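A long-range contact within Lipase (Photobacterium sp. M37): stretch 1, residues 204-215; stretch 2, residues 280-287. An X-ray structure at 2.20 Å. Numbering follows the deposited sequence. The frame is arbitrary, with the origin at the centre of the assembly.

Stretch 1 204-215: IPFAGPTAGNAD
Stretch 2, residues 280-287: GKKYKQIK

Two segments without regular pairing can still be fastened by a single beta bridge, and in this lipase that bridge sits at the doorstep of a helix. Asn-213 (phi/psi -87/175) pairs with Tyr-283 (-65/135), their CA atoms 4.2 Å apart. Two backbone hydrogen bonds flank the pair in the antiparallel pattern: Lys-284 N donates to Gly-212 O at 3.2 Å, nearly straight at 168°, and Ala-214 N donates to Lys-282 O at 2.8 Å. No sheet continues. Asn-213, chi1 p, is the N-cap, its side chain capping a backbone N just beyond the stretch, while Ala-214 opens the helix (-51/-50).

Waters add to the direct bonds. Water 2 accepts from Gly-212 N (3.0 Å) and donates to Lys-284 O (2.8 Å); water 1 donates to both Pro-209 O (2.8 Å) and Gln-285 OE1 (2.5 Å). Gln-285 (chi -139°, 22°, -69°) begins pointing away, yet its end returns, NE2 giving Gly-208 O a weak hydrogen bond of 3.1 Å.

Side chains add to the contact. Thr-210, chi1 p, points toward stretch 2, its methyl CG2 3.3 Å from Lys-284 C. Tyr-283, chi1 -89°, brings CD2 3.4 Å from Gly-212 O. Lys-284, backbone extended (-150/144), side chain t, t, p, t, lays CB 3.9 Å from Ala-214 CA. Pro-205 CG meets Ile-286 CD1 at 4.4 Å, an apolar touch.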

ATOM      1  N   ILE A 204      -7.682  -3.288   3.458  1.00 22.45           N
ATOM      2  CA  ILE A 204      -8.075  -2.983   2.093  1.00 23.37           C
ATOM      3  C   ILE A 204      -6.857  -2.383   1.399  1.00 20.91           C
ATOM      4  O   ILE A 204      -6.653  -1.171   1.394  1.00 24.46           O
ATOM      5  CB  ILE A 204      -9.273  -1.987   2.045  1.00 27.88           C
ATOM      6  CG1 ILE A 204     -10.493  -2.635   2.696  1.00 28.44           C
ATOM      7  CG2 ILE A 204      -9.656  -1.671   0.590  1.00 22.15           C
ATOM      8  CD1 ILE A 204     -11.750  -1.759   2.674  1.00 24.80           C
ATOM      9  N   PRO A 205      -6.009  -3.239   0.825  1.00 23.62           N
ATOM     10  CA  PRO A 205      -4.794  -2.802   0.125  1.00 23.75           C
ATOM     11  C   PRO A 205      -5.028  -2.569  -1.359  1.00 24.07           C
ATOM     12  O   PRO A 205      -5.577  -3.431  -2.040  1.00 27.68           O
ATOM     13  CB  PRO A 205      -3.838  -3.957   0.362  1.00 21.22           C
ATOM     14  CG  PRO A 205      -4.771  -5.143   0.273  1.00 23.95           C
ATOM     15  CD  PRO A 205      -6.023  -4.704   1.002  1.00 18.53           C
ATOM     16  N   PHE A 206      -4.597  -1.410  -1.852  1.00 23.75           N
ATOM     17  CA  PHE A 206      -4.749  -1.056  -3.261  1.00 20.83           C
ATOM     18  C   PHE A 206      -3.451  -1.182  -4.048  1.00 22.35           C
ATOM     19  O   PHE A 206      -2.365  -0.949  -3.515  1.00 26.41           O
ATOM     20  CB  PHE A 206      -5.210   0.404  -3.424  1.00 20.63           C
ATOM     21  CG  PHE A 206      -6.538   0.720  -2.783  1.00 22.81           C
ATOM     22  CD1 PHE A 206      -6.629   0.988  -1.415  1.00 21.46           C
ATOM     23  CD2 PHE A 206      -7.703   0.727  -3.542  1.00 22.23           C
ATOM     24  CE1 PHE A 206      -7.858   1.251  -0.810  1.00 23.20           C
ATOM     25  CE2 PHE A 206      -8.943   0.989  -2.944  1.00 16.72           C
ATOM     26  CZ  PHE A 206      -9.016   1.249  -1.577  1.00 22.63           C
ATOM     27  N   ALA A 207      -3.577  -1.573  -5.313  1.00 23.63           N
ATOM     28  CA  ALA A 207      -2.458  -1.601  -6.245  1.00 20.56           C
ATOM     29  C   ALA A 207      -1.128  -2.152  -5.748  1.00 23.58           C
ATOM     30  O   ALA A 207      -0.059  -1.658  -6.131  1.00 22.12           O
ATOM     31  CB  ALA A 207      -2.250  -0.179  -6.746  1.00 13.76           C
ATOM     32  N   GLY A 208      -1.177  -3.179  -4.923  1.00 20.47           N
ATOM     33  CA  GLY A 208       0.060  -3.702  -4.388  1.00 19.58           C
ATOM     34  C   GLY A 208       0.669  -4.876  -5.105  1.00 23.57           C
ATOM     35  O   GLY A 208      -0.046  -5.714  -5.680  1.00 23.08           O
ATOM     36  N   PRO A 209       2.010  -4.944  -5.134  1.00 18.41           N
ATOM     37  CA  PRO A 209       2.678  -6.064  -5.794  1.00 16.10           C
ATOM     38  C   PRO A 209       2.665  -7.211  -4.771  1.00 22.50           C
ATOM     39  O   PRO A 209       2.232  -7.010  -3.638  1.00 21.25           O
ATOM     40  CB  PRO A 209       4.078  -5.532  -6.041  1.00 19.80           C
ATOM     41  CG  PRO A 209       4.322  -4.649  -4.823  1.00 14.39           C
ATOM     42  CD  PRO A 209       2.978  -3.931  -4.668  1.00 19.27           C
ATOM     43  N   THR A 210       3.142  -8.390  -5.165  1.00 22.47           N
ATOM     44  CA  THR A 210       3.183  -9.557  -4.288  1.00 22.69           C
ATOM     45  C   THR A 210       4.216  -9.413  -3.185  1.00 23.42           C
ATOM     46  O   THR A 210       5.402  -9.214  -3.457  1.00 25.58           O
ATOM     47  CB  THR A 210       3.544 -10.856  -5.065  1.00 22.80           C
ATOM     48  OG1 THR A 210       4.771 -10.655  -5.775  1.00 27.75           O
ATOM     49  CG2 THR A 210       2.438 -11.249  -6.064  1.00 18.44           C
ATOM     50  N   ALA A 211       3.775  -9.520  -1.940  1.00 19.39           N
ATOM     51  CA  ALA A 211       4.702  -9.432  -0.819  1.00 24.20           C
ATOM     52  C   ALA A 211       5.500 -10.718  -0.635  1.00 22.65           C
ATOM     53  O   ALA A 211       6.665 -10.655  -0.279  1.00 23.63           O
ATOM     54  CB  ALA A 211       3.959  -9.124   0.472  1.00 24.04           C
ATOM     55  N   GLY A 212       4.886 -11.877  -0.880  1.00 22.88           N
ATOM     56  CA  GLY A 212       5.585 -13.139  -0.667  1.00 22.80           C
ATOM     57  C   GLY A 212       5.188 -14.301  -1.566  1.00 26.15           C
ATOM     58  O   GLY A 212       4.601 -14.088  -2.630  1.00 28.28           O
ATOM     59  N   ASN A 213       5.494 -15.530  -1.144  1.00 22.97           N
ATOM     60  CA  ASN A 213       5.196 -16.704  -1.975  1.00 27.51           C
ATOM     61  C   ASN A 213       3.796 -17.285  -1.812  1.00 25.23           C
ATOM     62  O   ASN A 213       3.022 -16.829  -0.967  1.00 25.96           O
ATOM     63  CB  ASN A 213       6.244 -17.808  -1.763  1.00 20.99           C
ATOM     64  CG  ASN A 213       6.240 -18.380  -0.348  1.00 27.68           C
ATOM     65  OD1 ASN A 213       5.293 -18.192   0.425  1.00 27.79           O
ATOM     66  ND2 ASN A 213       7.295 -19.100  -0.014  1.00 26.01           N
ATOM     67  N   ALA A 214       3.481 -18.282  -2.638  1.00 23.73           N
ATOM     68  CA  ALA A 214       2.169 -18.931  -2.619  1.00 25.07           C
ATOM     69  C   ALA A 214       1.748 -19.385  -1.225  1.00 24.06           C
ATOM     70  O   ALA A 214       0.629 -19.099  -0.793  1.00 28.24           O
ATOM     71  CB  ALA A 214       2.147 -20.118  -3.592  1.00 22.78           C
ATOM     72  N   ASP A 215       2.635 -20.093  -0.531  1.00 25.87           N
ATOM     73  CA  ASP A 215       2.350 -20.561   0.823  1.00 31.17           C
ATOM     74  C   ASP A 215       2.057 -19.402   1.782  1.00 32.10           C
ATOM     75  O   ASP A 215       1.229 -19.548   2.677  1.00 37.26           O
ATOM     76  CB  ASP A 215       3.514 -21.406   1.375  1.00 31.85           C
ATOM     77  CG  ASP A 215       3.549 -22.820   0.790  1.00 34.50           C
ATOM     78  OD1 ASP A 215       2.607 -23.182   0.054  1.00 31.29           O
ATOM     79  OD2 ASP A 215       4.516 -23.568   1.071  1.00 28.15           O
ATOM     80  N   GLY A 280      11.079 -19.439  -9.999  1.00 34.88           N
ATOM     81  CA  GLY A 280      11.170 -20.466  -8.979  1.00 35.71           C
ATOM     82  C   GLY A 280      10.840 -19.977  -7.584  1.00 37.82           C
ATOM     83  O   GLY A 280      10.798 -20.774  -6.653  1.00 39.34           O
ATOM     84  N   LYS A 281      10.609 -18.678  -7.431  1.00 35.44           N
ATOM     85  CA  LYS A 281      10.286 -18.108  -6.120  1.00 37.58           C
ATOM     86  C   LYS A 281       8.827 -18.341  -5.725  1.00 34.38           C
ATOM     87  O   LYS A 281       8.463 -18.212  -4.557  1.00 32.87           O
ATOM     88  CB  LYS A 281      10.559 -16.602  -6.117  1.00 40.43           C
ATOM     89  CG  LYS A 281      11.873 -16.189  -5.498  1.00 40.90           C
ATOM     90  CD  LYS A 281      13.039 -16.684  -6.292  1.00 41.42           C
ATOM     91  CE  LYS A 281      14.314 -16.091  -5.743  1.00 40.35           C
ATOM     92  NZ  LYS A 281      15.490 -16.566  -6.506  1.00 47.54           N
ATOM     93  N   LYS A 282       8.003 -18.659  -6.717  1.00 34.34           N
ATOM     94  CA  LYS A 282       6.586 -18.919  -6.523  1.00 33.67           C
ATOM     95  C   LYS A 282       5.834 -17.743  -5.891  1.00 35.53           C
ATOM     96  O   LYS A 282       4.967 -17.925  -5.027  1.00 28.11           O
ATOM     97  CB  LYS A 282       6.401 -20.180  -5.682  1.00 43.47           C
ATOM     98  CG  LYS A 282       6.994 -21.426  -6.319  1.00 42.82           C
ATOM     99  CD  LYS A 282       6.579 -22.686  -5.564  1.00 50.75           C
ATOM    100  CE  LYS A 282       7.044 -22.689  -4.105  1.00 51.76           C
ATOM    101  NZ  LYS A 282       6.612 -23.942  -3.391  1.00 52.37           N
ATOM    102  N   TYR A 283       6.177 -16.535  -6.347  1.00 34.41           N
ATOM    103  CA  TYR A 283       5.551 -15.308  -5.872  1.00 27.97           C
ATOM    104  C   TYR A 283       4.089 -15.350  -6.283  1.00 24.98           C
ATOM    105  O   TYR A 283       3.775 -15.702  -7.420  1.00 29.25           O
ATOM    106  CB  TYR A 283       6.246 -14.079  -6.488  1.00 26.37           C
ATOM    107  CG  TYR A 283       7.415 -13.554  -5.675  1.00 27.73           C
ATOM    108  CD1 TYR A 283       8.727 -13.709  -6.118  1.00 26.34           C
ATOM    109  CD2 TYR A 283       7.207 -12.922  -4.444  1.00 27.43           C
ATOM    110  CE1 TYR A 283       9.799 -13.250  -5.358  1.00 29.97           C
ATOM    111  CE2 TYR A 283       8.274 -12.460  -3.673  1.00 28.26           C
ATOM    112  CZ  TYR A 283       9.561 -12.626  -4.137  1.00 29.11           C
ATOM    113  OH  TYR A 283      10.604 -12.158  -3.389  1.00 27.44           O
ATOM    114  N   LYS A 284       3.196 -14.990  -5.372  1.00 23.94           N
ATOM    115  CA  LYS A 284       1.765 -15.030  -5.674  1.00 24.67           C
ATOM    116  C   LYS A 284       0.957 -13.985  -4.916  1.00 28.71           C
ATOM    117  O   LYS A 284       1.230 -13.675  -3.757  1.00 25.53           O
ATOM    118  CB  LYS A 284       1.183 -16.412  -5.364  1.00 25.49           C
ATOM    119  CG  LYS A 284      -0.262 -16.548  -5.836  1.00 36.84           C
ATOM    120  CD  LYS A 284      -0.819 -17.947  -5.707  1.00 32.98           C
ATOM    121  CE  LYS A 284      -1.396 -18.199  -4.329  1.00 40.66           C
ATOM    122  NZ  LYS A 284      -2.217 -19.465  -4.280  1.00 39.05           N
ATOM    123  N   GLN A 285      -0.058 -13.468  -5.589  1.00 26.71           N
ATOM    124  CA  GLN A 285      -0.927 -12.438  -5.051  1.00 26.59           C
ATOM    125  C   GLN A 285      -1.805 -13.032  -3.953  1.00 29.78           C
ATOM    126  O   GLN A 285      -2.148 -14.211  -4.010  1.00 26.77           O
ATOM    127  CB  GLN A 285      -1.796 -11.937  -6.200  1.00 23.48           C
ATOM    128  CG  GLN A 285      -2.081 -10.445  -6.338  1.00 34.67           C
ATOM    129  CD  GLN A 285      -1.100  -9.504  -5.657  1.00 29.15           C
ATOM    130  OE1 GLN A 285      -1.045  -9.441  -4.434  1.00 23.13           O
ATOM    131  NE2 GLN A 285      -0.344  -8.744  -6.456  1.00 21.49           N
ATOM    132  N   ILE A 286      -2.133 -12.216  -2.948  1.00 30.98           N
ATOM    133  CA  ILE A 286      -3.030 -12.610  -1.863  1.00 29.63           C
ATOM    134  C   ILE A 286      -4.382 -12.380  -2.525  1.00 28.98           C
ATOM    135  O   ILE A 286      -4.491 -11.513  -3.395  1.00 21.90           O
ATOM    136  CB  ILE A 286      -2.913 -11.673  -0.624  1.00 30.42           C
ATOM    137  CG1 ILE A 286      -3.033 -10.210  -1.069  1.00 33.41           C
ATOM    138  CG2 ILE A 286      -1.610 -11.931   0.118  1.00 29.31           C
ATOM    139  CD1 ILE A 286      -2.963  -9.196   0.072  1.00 31.69           C
ATOM    140  N   LYS A 287      -5.408 -13.125  -2.117  1.00 29.57           N
ATOM    141  CA  LYS A 287      -6.728 -13.012  -2.752  1.00 26.38           C
ATOM    142  C   LYS A 287      -6.494 -12.912  -4.262  1.00 26.54           C
ATOM    143  O   LYS A 287      -6.961 -11.997  -4.932  1.00 26.42           O
ATOM    144  CB  LYS A 287      -7.483 -11.784  -2.237  1.00 27.88           C
ATOM    145  CG  LYS A 287      -7.542 -11.662  -0.704  1.00 24.83           C
ATOM    146  CD  LYS A 287      -8.212 -12.859  -0.007  1.00 31.37           C
ATOM    147  CE  LYS A 287      -9.659 -13.049  -0.450  1.00 32.36           C
ATOM    148  NZ  LYS A 287     -10.542 -11.933  -0.026  1.00 26.12           N
TER
HETATM  149  O   HOH W   1      -0.342  -7.727  -2.733  1.00 22.04           O
HETATM  150  O   HOH W   2       1.990 -12.221  -1.549  1.00 21.12           O